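Local coordinates for glycosyl hydrolase family 88 (Pedobacter heparinus, PDB 3WIW), which releases the unsaturated uronic acid from heparin-derived oligosaccharides by hydrolysis, as a specific unsaturated glucuronyl hydrolase with an alpha6/alpha6-barrel fold, at residues A243-T256 / F267-M279. Residues are numbered along the deposited sequence; the frame is centred on the assembly and turned at random.
Sequences AWARGQAWGLYGYT and FIEHAEHIAAFIM
Y255 carries its ring beside its own backbone N (chi1 -71°), while H270 swings CG anti to the backbone N, and the two rings meet. They do so in an antiparallel helical hairpin of the alpha6/alpha6-barrel. The segments 245-256 and 267-279, from helices 245-262 and 265-279, run at 153° to each other, and their axes come within 8.2 Å. H270 turns its edge to the face of Y255 in a T-shaped pair, with planes 80° apart. Its CD2 lies over the rim of the tyrosine ring, 3.7 Å from Y255 CD2. F267 comes in at the edge of the same ring, where its CD1 is 3.6 Å from Y255 CD1. I274 CD1 and A271 CB complete the hole that receives Y255. The phenol OH goes on to bond A202 O on helix 192-208, so the ring is fixed at both ends. With an alanine here, the space between H270 and F267 is likely to be left as a gap, and A202 O would probably lose this donor.

Further along, L252 is a second knob, set among A271, I274, A275 and I278. Its CD1 rests 3.9 Å from A275 CB. I274 answers as a knob in the other direction, with CG2 against L252 CB and CD1 packed on the bare backbone of G251, 3.8 Å from G251 O. No hydrogen bond crosses between the segments. R246 and W250 of helix 245-262 are predicted to bind substrate, but neither touches the segment 267-279. At the N-terminal end, the bent chain of Q248 sends NE2 back to W244 O, which also accepts from Q248 N. Q248 OE1 takes a bond from S216 N and lies 3.7 Å from F277 CE2.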
ATOM      1  N   ALA A 243     -14.435   8.419   7.264  1.00 10.37           N
ATOM      2  CA  ALA A 243     -13.113   8.514   6.655  1.00  9.78           C
ATOM      3  C   ALA A 243     -12.229   7.400   7.221  1.00  8.88           C
ATOM      4  O   ALA A 243     -11.444   7.601   8.153  1.00  9.88           O
ATOM      5  CB  ALA A 243     -12.503   9.908   6.865  1.00 11.39           C
ATOM      6  N   TRP A 244     -12.394   6.214   6.654  1.00  8.93           N
ATOM      7  CA  TRP A 244     -11.583   5.061   7.031  1.00  8.64           C
ATOM      8  C   TRP A 244     -10.114   5.420   6.802  1.00  8.14           C
ATOM      9  O   TRP A 244      -9.769   5.856   5.703  1.00  8.40           O
ATOM     10  CB  TRP A 244     -12.042   3.862   6.183  1.00  9.06           C
ATOM     11  CG  TRP A 244     -11.167   2.650   6.278  1.00  9.29           C
ATOM     12  CD1 TRP A 244     -10.717   2.033   7.408  1.00 11.19           C
ATOM     13  CD2 TRP A 244     -10.641   1.904   5.165  1.00  9.19           C
ATOM     14  NE1 TRP A 244      -9.954   0.929   7.061  1.00 10.90           N
ATOM     15  CE2 TRP A 244      -9.883   0.844   5.690  1.00 10.31           C
ATOM     16  CE3 TRP A 244     -10.757   2.022   3.768  1.00 10.32           C
ATOM     17  CZ2 TRP A 244      -9.229  -0.092   4.873  1.00  9.98           C
ATOM     18  CZ3 TRP A 244     -10.083   1.119   2.958  1.00 10.18           C
ATOM     19  CH2 TRP A 244      -9.323   0.076   3.517  1.00 10.14           C
ATOM     20  N   ALA A 245      -9.245   5.280   7.807  1.00  7.93           N
ATOM     21  CA  ALA A 245      -7.915   5.912   7.700  1.00  7.69           C
ATOM     22  C   ALA A 245      -7.054   5.299   6.599  1.00  7.35           C
ATOM     23  O   ALA A 245      -6.432   6.042   5.814  1.00  8.39           O
ATOM     24  CB  ALA A 245      -7.181   5.884   9.029  1.00  8.64           C
ATOM     25  N   ARG A 246      -6.983   3.972   6.519  1.00  7.97           N
ATOM     26  CA  ARG A 246      -6.172   3.362   5.478  1.00  7.92           C
ATOM     27  C   ARG A 246      -6.724   3.713   4.086  1.00  7.34           C
ATOM     28  O   ARG A 246      -5.965   3.923   3.153  1.00  7.87           O
ATOM     29  CB  ARG A 246      -5.971   1.856   5.699  1.00  8.79           C
ATOM     30  CG  ARG A 246      -5.025   1.250   4.668  1.00  8.70           C
ATOM     31  CD  ARG A 246      -4.544  -0.136   5.069  1.00  8.90           C
ATOM     32  NE  ARG A 246      -5.606  -1.141   5.158  1.00  8.78           N
ATOM     33  CZ  ARG A 246      -6.123  -1.598   6.305  1.00  8.59           C
ATOM     34  NH1 ARG A 246      -5.743  -1.101   7.482  1.00  8.77           N
ATOM     35  NH2 ARG A 246      -7.067  -2.534   6.278  1.00  9.65           N
ATOM     36  N   GLY A 247      -8.037   3.834   3.969  1.00  7.67           N
ATOM     37  CA  GLY A 247      -8.625   4.297   2.723  1.00  8.57           C
ATOM     38  C   GLY A 247      -8.196   5.703   2.353  1.00  8.52           C
ATOM     39  O   GLY A 247      -7.916   5.974   1.181  1.00  8.62           O
ATOM     40  N   GLN A 248      -8.157   6.605   3.332  1.00  8.91           N
ATOM     41  CA  GLN A 248      -7.688   7.960   3.039  1.00  8.72           C
ATOM     42  C   GLN A 248      -6.241   7.894   2.541  1.00  8.13           C
ATOM     43  O   GLN A 248      -5.880   8.608   1.588  1.00  9.34           O
ATOM     44  CB  GLN A 248      -7.763   8.875   4.268  1.00  9.12           C
ATOM     45  CG  GLN A 248      -9.109   8.899   5.004  1.00  9.57           C
ATOM     46  CD  GLN A 248     -10.307   9.039   4.055  1.00  8.76           C
ATOM     47  OE1 GLN A 248     -10.517  10.081   3.419  1.00  9.41           O
ATOM     48  NE2 GLN A 248     -11.115   7.989   3.978  1.00  9.61           N
ATOM     49  N   ALA A 249      -5.437   7.035   3.176  1.00  7.93           N
ATOM     50  CA  ALA A 249      -4.037   6.836   2.807  1.00  7.38           C
ATOM     51  C   ALA A 249      -3.920   6.283   1.380  1.00  7.68           C
ATOM     52  O   ALA A 249      -3.108   6.784   0.598  1.00  8.07           O
ATOM     53  CB  ALA A 249      -3.361   5.891   3.774  1.00  9.11           C
ATOM     54  N   TRP A 250      -4.722   5.278   1.024  1.00  7.88           N
ATOM     55  CA  TRP A 250      -4.663   4.735  -0.345  1.00  8.15           C
ATOM     56  C   TRP A 250      -4.991   5.828  -1.361  1.00  8.55           C
ATOM     57  O   TRP A 250      -4.407   5.865  -2.438  1.00  9.88           O
ATOM     58  CB  TRP A 250      -5.679   3.631  -0.529  1.00  8.45           C
ATOM     59  CG  TRP A 250      -5.525   2.337   0.220  1.00  7.76           C
ATOM     60  CD1 TRP A 250      -6.583   1.573   0.667  1.00  8.34           C
ATOM     61  CD2 TRP A 250      -4.332   1.564   0.495  1.00  8.57           C
ATOM     62  NE1 TRP A 250      -6.125   0.422   1.247  1.00  8.50           N
ATOM     63  CE2 TRP A 250      -4.753   0.373   1.135  1.00  8.31           C
ATOM     64  CE3 TRP A 250      -2.951   1.771   0.299  1.00  9.41           C
ATOM     65  CZ2 TRP A 250      -3.857  -0.642   1.537  1.00  8.49           C
ATOM     66  CZ3 TRP A 250      -2.048   0.761   0.716  1.00  9.82           C
ATOM     67  CH2 TRP A 250      -2.517  -0.426   1.336  1.00  9.10           C
ATOM     68  N   GLY A 251      -5.940   6.719  -1.046  1.00  8.38           N
ATOM     69  CA  GLY A 251      -6.262   7.837  -1.922  1.00  8.77           C
ATOM     70  C   GLY A 251      -5.083   8.777  -2.101  1.00  8.13           C
ATOM     71  O   GLY A 251      -4.721   9.113  -3.237  1.00  9.57           O
ATOM     72  N   LEU A 252      -4.485   9.205  -0.991  1.00  8.65           N
ATOM     73  CA  LEU A 252      -3.326  10.092  -1.063  1.00  9.05           C
ATOM     74  C   LEU A 252      -2.220   9.465  -1.925  1.00  9.19           C
ATOM     75  O   LEU A 252      -1.668  10.100  -2.835  1.00 10.06           O
ATOM     76  CB  LEU A 252      -2.792  10.371   0.339  1.00  8.77           C
ATOM     77  CG  LEU A 252      -1.527  11.221   0.382  1.00  9.45           C
ATOM     78  CD1 LEU A 252      -1.744  12.617  -0.225  1.00 10.88           C
ATOM     79  CD2 LEU A 252      -1.003  11.317   1.825  1.00 11.69           C
ATOM     80  N   TYR A 253      -1.879   8.223  -1.603  1.00  7.75           N
ATOM     81  CA  TYR A 253      -0.832   7.523  -2.320  1.00  8.11           C
ATOM     82  C   TYR A 253      -1.216   7.353  -3.797  1.00  8.33           C
ATOM     83  O   TYR A 253      -0.384   7.559  -4.682  1.00  9.32           O
ATOM     84  CB  TYR A 253      -0.608   6.182  -1.655  1.00  8.92           C
ATOM     85  CG  TYR A 253       0.642   5.431  -2.032  1.00  8.45           C
ATOM     86  CD1 TYR A 253       0.809   4.903  -3.318  1.00  8.28           C
ATOM     87  CD2 TYR A 253       1.646   5.198  -1.091  1.00  8.83           C
ATOM     88  CE1 TYR A 253       1.928   4.148  -3.652  1.00  9.15           C
ATOM     89  CE2 TYR A 253       2.776   4.456  -1.416  1.00  9.52           C
ATOM     90  CZ  TYR A 253       2.902   3.922  -2.696  1.00  8.67           C
ATOM     91  OH  TYR A 253       3.996   3.150  -3.012  1.00 10.60           O
ATOM     92  N   GLY A 254      -2.464   6.948  -4.049  1.00  9.04           N
ATOM     93  CA  GLY A 254      -2.951   6.680  -5.396  1.00  9.20           C
ATOM     94  C   GLY A 254      -2.736   7.889  -6.305  1.00  8.98           C
ATOM     95  O   GLY A 254      -2.338   7.719  -7.468  1.00  9.94           O
ATOM     96  N   TYR A 255      -2.994   9.098  -5.802  1.00  9.02           N
ATOM     97  CA  TYR A 255      -2.873  10.305  -6.641  1.00  9.61           C
ATOM     98  C   TYR A 255      -1.439  10.801  -6.732  1.00 10.03           C
ATOM     99  O   TYR A 255      -1.049  11.313  -7.776  1.00 11.25           O
ATOM    100  CB  TYR A 255      -3.903  11.403  -6.256  1.00 10.04           C
ATOM    101  CG  TYR A 255      -5.247  10.903  -6.696  1.00 10.21           C
ATOM    102  CD1 TYR A 255      -5.582  10.930  -8.046  1.00 10.67           C
ATOM    103  CD2 TYR A 255      -6.112  10.261  -5.813  1.00 10.45           C
ATOM    104  CE1 TYR A 255      -6.769  10.400  -8.506  1.00 11.27           C
ATOM    105  CE2 TYR A 255      -7.300   9.714  -6.262  1.00  9.70           C
ATOM    106  CZ  TYR A 255      -7.613   9.773  -7.615  1.00  9.87           C
ATOM    107  OH  TYR A 255      -8.784   9.205  -8.041  1.00 11.35           O
ATOM    108  N   THR A 256      -0.655  10.612  -5.669  1.00  9.60           N
ATOM    109  CA  THR A 256       0.767  10.925  -5.714  1.00  9.95           C
ATOM    110  C   THR A 256       1.460  10.045  -6.767  1.00 10.15           C
ATOM    111  O   THR A 256       2.197  10.540  -7.630  1.00 10.46           O
ATOM    112  CB  THR A 256       1.385  10.757  -4.318  1.00 10.39           C
ATOM    113  OG1 THR A 256       0.727  11.656  -3.411  1.00 11.32           O
ATOM    114  CG2 THR A 256       2.857  11.062  -4.371  1.00 11.40           C
ATOM    115  N   PHE A 267      -3.873  15.266 -10.970  1.00 13.11           N
ATOM    116  CA  PHE A 267      -3.608  14.296  -9.922  1.00 12.02           C
ATOM    117  C   PHE A 267      -2.793  14.884  -8.767  1.00 12.77           C
ATOM    118  O   PHE A 267      -3.056  14.581  -7.607  1.00 12.74           O
ATOM    119  CB  PHE A 267      -2.903  13.074 -10.502  1.00 11.55           C
ATOM    120  CG  PHE A 267      -3.725  12.295 -11.492  1.00 12.11           C
ATOM    121  CD1 PHE A 267      -5.114  12.208 -11.389  1.00 13.14           C
ATOM    122  CD2 PHE A 267      -3.092  11.619 -12.532  1.00 14.15           C
ATOM    123  CE1 PHE A 267      -5.843  11.442 -12.316  1.00 14.09           C
ATOM    124  CE2 PHE A 267      -3.817  10.884 -13.459  1.00 13.69           C
ATOM    125  CZ  PHE A 267      -5.188  10.786 -13.347  1.00 14.37           C
ATOM    126  N   ILE A 268      -1.789  15.708  -9.064  0.67 14.20           N
ATOM    127  CA  ILE A 268      -1.005  16.309  -7.983  0.67 15.10           C
ATOM    128  C   ILE A 268      -1.848  17.327  -7.204  0.67 13.45           C
ATOM    129  O   ILE A 268      -1.755  17.423  -5.974  0.67 14.19           O
ATOM    130  CB  ILE A 268       0.355  16.903  -8.463  0.67 16.59           C
ATOM    131  CG1 ILE A 268       1.282  17.175  -7.273  0.67 17.95           C
ATOM    132  CG2 ILE A 268       0.166  18.173  -9.267  0.67 17.38           C
ATOM    133  CD1 ILE A 268       2.662  17.673  -7.703  0.67 18.91           C
ATOM    134  N   GLU A 269      -2.687  18.075  -7.913  0.67 13.58           N
ATOM    135  CA  GLU A 269      -3.590  19.002  -7.237  0.67 15.59           C
ATOM    136  C   GLU A 269      -4.495  18.227  -6.292  0.67 13.60           C
ATOM    137  O   GLU A 269      -4.694  18.614  -5.142  0.67 12.56           O
ATOM    138  CB  GLU A 269      -4.430  19.780  -8.249  0.67 19.97           C
ATOM    139  CG  GLU A 269      -3.619  20.717  -9.141  0.67 24.74           C
ATOM    140  CD  GLU A 269      -4.364  21.151 -10.405  0.67 29.16           C
ATOM    141  OE1 GLU A 269      -5.488  20.653 -10.653  0.67 31.05           O
ATOM    142  OE2 GLU A 269      -3.822  21.993 -11.150  0.67 30.85           O
ATOM    143  N   HIS A 270      -5.033  17.109  -6.765  1.00 12.79           N
ATOM    144  CA  HIS A 270      -5.914  16.303  -5.924  1.00 11.32           C
ATOM    145  C   HIS A 270      -5.149  15.731  -4.729  1.00 10.92           C
ATOM    146  O   HIS A 270      -5.640  15.767  -3.589  1.00 11.91           O
ATOM    147  CB  HIS A 270      -6.586  15.216  -6.741  1.00 10.94           C
ATOM    148  CG  HIS A 270      -7.796  14.633  -6.091  1.00 11.56           C
ATOM    149  ND1 HIS A 270      -8.928  15.379  -5.819  1.00 12.50           N
ATOM    150  CD2 HIS A 270      -8.059  13.377  -5.670  1.00 12.73           C
ATOM    151  CE1 HIS A 270      -9.835  14.600  -5.260  1.00 12.80           C
ATOM    152  NE2 HIS A 270      -9.325  13.384  -5.142  1.00 12.60           N
ATOM    153  N   ALA A 271      -3.929  15.262  -4.966  1.00 11.26           N
ATOM    154  CA  ALA A 271      -3.084  14.773  -3.889  1.00 10.18           C
ATOM    155  C   ALA A 271      -2.855  15.827  -2.799  1.00 10.73           C
ATOM    156  O   ALA A 271      -2.903  15.510  -1.599  1.00 11.11           O
ATOM    157  CB  ALA A 271      -1.762  14.239  -4.412  1.00 11.30           C
ATOM    158  N   GLU A 272      -2.619  17.072  -3.205  1.00 11.03           N
ATOM    159  CA  GLU A 272      -2.402  18.115  -2.216  1.00 11.82           C
ATOM    160  C   GLU A 272      -3.665  18.410  -1.415  1.00 11.07           C
ATOM    161  O   GLU A 272      -3.574  18.682  -0.218  1.00 12.02           O
ATOM    162  CB  GLU A 272      -1.833  19.390  -2.853  1.00 13.84           C
ATOM    163  CG  GLU A 272      -0.410  19.205  -3.363  1.00 15.91           C
ATOM    164  CD  GLU A 272       0.327  20.524  -3.480  1.00 19.47           C
ATOM    165  OE1 GLU A 272       0.407  21.039  -4.614  1.00 21.69           O
ATOM    166  OE2 GLU A 272       0.807  21.048  -2.434  1.00 19.62           O
ATOM    167  N   HIS A 273      -4.829  18.358  -2.063  1.00 11.55           N
ATOM    168  CA  HIS A 273      -6.096  18.548  -1.332  1.00 11.83           C
ATOM    169  C   HIS A 273      -6.310  17.432  -0.309  1.00 11.45           C
ATOM    170  O   HIS A 273      -6.682  17.693   0.844  1.00 11.60           O
ATOM    171  CB  HIS A 273      -7.308  18.626  -2.272  1.00 13.03           C
ATOM    172  CG  HIS A 273      -7.352  19.861  -3.118  1.00 14.64           C
ATOM    173  ND1 HIS A 273      -7.250  21.130  -2.590  1.00 17.07           N
ATOM    174  CD2 HIS A 273      -7.520  20.024  -4.456  1.00 16.18           C
ATOM    175  CE1 HIS A 273      -7.333  22.019  -3.563  1.00 17.26           C
ATOM    176  NE2 HIS A 273      -7.495  21.372  -4.704  1.00 17.40           N
ATOM    177  N   ILE A 274      -6.054  16.194  -0.715  1.00 11.06           N
ATOM    178  CA  ILE A 274      -6.143  15.070   0.203  1.00 10.86           C
ATOM    179  C   ILE A 274      -5.147  15.234   1.358  1.00 10.56           C
ATOM    180  O   ILE A 274      -5.505  15.065   2.528  1.00 10.97           O
ATOM    181  CB  ILE A 274      -5.909  13.730  -0.523  1.00 10.79           C
ATOM    182  CG1 ILE A 274      -7.027  13.457  -1.539  1.00 10.58           C
ATOM    183  CG2 ILE A 274      -5.831  12.580   0.504  1.00 11.10           C
ATOM    184  CD1 ILE A 274      -6.675  12.299  -2.484  1.00 11.46           C
ATOM    185  N   ALA A 275      -3.922  15.639   1.035  1.00 11.36           N
ATOM    186  CA  ALA A 275      -2.882  15.768   2.047  1.00 11.26           C
ATOM    187  C   ALA A 275      -3.302  16.778   3.109  1.00 11.60           C
ATOM    188  O   ALA A 275      -3.093  16.564   4.304  1.00 12.25           O
ATOM    189  CB  ALA A 275      -1.562  16.187   1.415  1.00 11.58           C
ATOM    190  N   ALA A 276      -3.887  17.893   2.690  1.00 11.87           N
ATOM    191  CA  ALA A 276      -4.367  18.895   3.640  1.00 12.62           C
ATOM    192  C   ALA A 276      -5.501  18.371   4.520  1.00 12.89           C
ATOM    193  O   ALA A 276      -5.503  18.608   5.729  1.00 13.14           O
ATOM    194  CB  ALA A 276      -4.783  20.174   2.902  1.00 13.24           C
ATOM    195  N   PHE A 277      -6.458  17.661   3.928  1.00 12.42           N
ATOM    196  CA  PHE A 277      -7.530  17.043   4.694  1.00 12.21           C
ATOM    197  C   PHE A 277      -6.967  16.130   5.793  1.00 11.23           C
ATOM    198  O   PHE A 277      -7.406  16.191   6.948  1.00 11.81           O
ATOM    199  CB  PHE A 277      -8.483  16.265   3.775  1.00 12.60           C
ATOM    200  CG  PHE A 277      -9.467  15.400   4.530  1.00 12.28           C
ATOM    201  CD1 PHE A 277     -10.560  15.966   5.202  1.00 13.00           C
ATOM    202  CD2 PHE A 277      -9.272  14.023   4.614  1.00 13.22           C
ATOM    203  CE1 PHE A 277     -11.438  15.156   5.928  1.00 13.92           C
ATOM    204  CE2 PHE A 277     -10.159  13.218   5.342  1.00 13.72           C
ATOM    205  CZ  PHE A 277     -11.234  13.792   5.998  1.00 13.48           C
ATOM    206  N   ILE A 278      -5.964  15.324   5.449  1.00 10.90           N
ATOM    207  CA  ILE A 278      -5.337  14.396   6.388  1.00 10.90           C
ATOM    208  C   ILE A 278      -4.488  15.131   7.436  1.00 11.97           C
ATOM    209  O   ILE A 278      -4.678  14.952   8.651  1.00 12.11           O
ATOM    210  CB  ILE A 278      -4.490  13.346   5.634  1.00 10.38           C
ATOM    211  CG1 ILE A 278      -5.409  12.394   4.852  1.00 11.54           C
ATOM    212  CG2 ILE A 278      -3.620  12.576   6.610  1.00 12.05           C
ATOM    213  CD1 ILE A 278      -4.680  11.454   3.890  1.00 11.47           C
ATOM    214  N   MET A 279      -3.594  15.998   6.978  1.00 11.64           N
ATOM    215  CA  MET A 279      -2.619  16.611   7.872  1.00 12.90           C
ATOM    216  C   MET A 279      -3.264  17.581   8.858  1.00 14.04           C
ATOM    217  O   MET A 279      -2.824  17.710   9.996  1.00 16.59           O
ATOM    218  CB  MET A 279      -1.540  17.331   7.061  1.00 13.12           C
ATOM    219  CG  MET A 279      -0.642  16.360   6.285  1.00 13.73           C
ATOM    220  SD  MET A 279       0.385  17.172   5.039  1.00 15.74           S
ATOM    221  CE  MET A 279       1.411  18.212   6.062  1.00 17.12           C
TER